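Long-range contact in N-(5'-phosphoribosyl)anthranilate isomerase (Pyrococcus furiosus, PDB 4AAJ), which catalyses the isomerisation of N-(5-phospho-beta-D-ribosyl)anthranilate to 1-(2-carboxyphenylamino)-1-deoxy-D-ribulose 5-phosphate, the third step from chorismate to tryptophan: residues Ile36-Ala41 against Asn67-Val72. Numbering follows the deposited sequence.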
loop_
_atom_site.group_PDB
_atom_site.type_symbol
_atom_site.label_atom_id
_atom_site.label_comp_id
_atom_site.label_asym_id
_atom_site.label_seq_id
_atom_site.Cartn_x
_atom_site.Cartn_y
_atom_site.Cartn_z
ATOM N N ILE A 36 -12.698 -5.900 11.332
ATOM C CA ILE A 36 -12.755 -6.895 10.267
ATOM C C ILE A 36 -11.359 -7.238 9.713
ATOM O O ILE A 36 -10.991 -8.415 9.645
ATOM C CB ILE A 36 -13.704 -6.430 9.131
ATOM C CG1 ILE A 36 -15.114 -6.158 9.688
ATOM C CG2 ILE A 36 -13.761 -7.459 8.016
ATOM C CD1 ILE A 36 -16.005 -5.324 8.783
ATOM N N VAL A 37 -10.583 -6.215 9.337
ATOM C CA VAL A 37 -9.260 -6.432 8.733
ATOM C C VAL A 37 -8.219 -6.916 9.752
ATOM O O VAL A 37 -7.362 -7.738 9.428
ATOM C CB VAL A 37 -8.755 -5.202 7.911
ATOM C CG1 VAL A 37 -9.791 -4.792 6.874
ATOM C CG2 VAL A 37 -8.410 -4.021 8.802
ATOM N N GLU A 38 -8.323 -6.420 10.986
ATOM C CA GLU A 38 -7.458 -6.835 12.095
ATOM C C GLU A 38 -7.463 -8.332 12.359
ATOM O O GLU A 38 -6.506 -8.859 12.919
ATOM C CB GLU A 38 -7.902 -6.159 13.379
ATOM C CG GLU A 38 -7.099 -4.944 13.770
ATOM C CD GLU A 38 -7.592 -4.364 15.070
ATOM O OE1 GLU A 38 -8.752 -4.639 15.450
ATOM O OE2 GLU A 38 -6.822 -3.634 15.714
ATOM N N LYS A 39 -8.547 -9.003 11.979
ATOM C CA LYS A 39 -8.689 -10.445 12.212
ATOM C C LYS A 39 -7.691 -11.285 11.415
ATOM O O LYS A 39 -7.175 -12.279 11.931
ATOM C CB LYS A 39 -10.120 -10.915 11.930
ATOM C CG LYS A 39 -11.123 -10.502 12.996
ATOM C CD LYS A 39 -12.330 -11.430 13.019
ATOM C CE LYS A 39 -13.308 -11.048 14.122
ATOM N NZ LYS A 39 -13.991 -9.745 13.869
ATOM N N HIS A 40 -7.417 -10.881 10.171
ATOM C CA HIS A 40 -6.609 -11.697 9.255
ATOM C C HIS A 40 -5.464 -10.993 8.554
ATOM O O HIS A 40 -4.484 -11.635 8.185
ATOM C CB HIS A 40 -7.505 -12.388 8.221
ATOM C CG HIS A 40 -8.527 -13.331 8.825
ATOM N ND1 HIS A 40 -8.180 -14.410 9.554
ATOM C CD2 HIS A 40 -9.922 -13.328 8.769
ATOM C CE1 HIS A 40 -9.292 -15.059 9.955
ATOM N NE2 HIS A 40 -10.357 -14.396 9.472
ATOM N N ALA A 41 -5.563 -9.678 8.371
ATOM C CA ALA A 41 -4.536 -8.922 7.624
ATOM C C ALA A 41 -3.276 -8.578 8.420
ATOM O O ALA A 41 -3.300 -8.485 9.650
ATOM C CB ALA A 41 -5.138 -7.659 7.035
ATOM N N ASN A 67 -6.344 2.650 17.831
ATOM C CA ASN A 67 -7.048 1.436 18.258
ATOM C C ASN A 67 -6.587 0.153 17.569
ATOM O O ASN A 67 -7.076 -0.942 17.867
ATOM C CB ASN A 67 -8.549 1.619 18.058
ATOM C CG ASN A 67 -9.143 2.562 19.075
ATOM O OD1 ASN A 67 -9.620 3.657 18.744
ATOM N ND2 ASN A 67 -9.085 2.160 20.332
ATOM N N SER A 68 -5.654 0.289 16.633
ATOM C CA SER A 68 -5.294 -0.841 15.800
ATOM C C SER A 68 -4.200 -1.739 16.393
ATOM O O SER A 68 -3.213 -1.261 16.937
ATOM C CB SER A 68 -4.860 -0.352 14.419
ATOM O OG SER A 68 -4.590 -1.449 13.570
ATOM N N ALA A 69 -4.388 -3.040 16.232
ATOM C CA ALA A 69 -3.387 -4.025 16.647
ATOM C C ALA A 69 -2.398 -4.325 15.514
ATOM O O ALA A 69 -1.424 -5.057 15.710
ATOM C CB ALA A 69 -4.077 -5.300 17.115
ATOM N N ILE A 70 -2.642 -3.761 14.330
ATOM C CA ILE A 70 -1.758 -3.972 13.166
ATOM C C ILE A 70 -1.287 -2.615 12.614
ATOM O O ILE A 70 -1.914 -1.597 12.868
ATOM C CB ILE A 70 -2.438 -4.829 12.054
ATOM C CG1 ILE A 70 -3.695 -4.136 11.480
ATOM C CG2 ILE A 70 -2.723 -6.252 12.558
ATOM C CD1 ILE A 70 -4.334 -4.874 10.302
ATOM N N PRO A 71 -0.154 -2.582 11.890
ATOM C CA PRO A 71 0.280 -1.316 11.296
ATOM C C PRO A 71 -0.822 -0.687 10.445
ATOM O O PRO A 71 -1.444 -1.365 9.623
ATOM C CB PRO A 71 1.454 -1.741 10.414
ATOM C CG PRO A 71 2.041 -2.897 11.174
ATOM C CD PRO A 71 0.855 -3.650 11.702
ATOM N N VAL A 72 -1.048 0.602 10.671
ATOM C CA VAL A 72 -1.978 1.372 9.850
ATOM C C VAL A 72 -1.176 2.403 9.058
ATOM O O VAL A 72 -0.549 3.305 9.618
ATOM C CB VAL A 72 -3.035 2.080 10.726
ATOM C CG1 VAL A 72 -3.977 2.941 9.868
ATOM C CG2 VAL A 72 -3.840 1.053 11.493
#
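Glu38, on helix 31-38 of this TIM barrel, reaches across to the loop that leads from helix 58-67 into strand 72-76. Its OE2 accepts a hydrogen bond from the backbone N of Ala69 (2.6 Å, N-H...O angle 156°) through the anti lone pair, the one facing away from OE1. Glu38 OE2 also lies 3.2 Å from Ser68 CA and touches Ala69 CB, so this one oxygen makes the closest contacts with the loop at Ser68 and Ala69. The chain that carries it is extended beyond CG, which carries the carboxylate over to the loop although CB itself does not face it.

Beside this polar contact Ile70 supplies the apolar part. Its side chain runs obliquely to that of Glu38, with Ile70 CG1 4.2 Å from Glu38 CG. CG1 stands between the backbone N and carbonyl carbon of its own residue (chi1 62°), and from there Ile70 CD1 lies against the backbone at Ala41 O (3.8 Å) and reaches Val37 CG2 and Ala41 CB. Val37 and Ala41 also pack on Ile25 of the first barrel strand, while the backbone of Pro71 hydrogen-bonds to Thr44 of the neighbouring strand 43-47. The turn is held by Val37 O, which accepts from the N atoms of His40 and Ala41. Within the loop, Ser68 OG donates to Ile70 O at 2.8 Å, approaching 19° from the carbonyl plane.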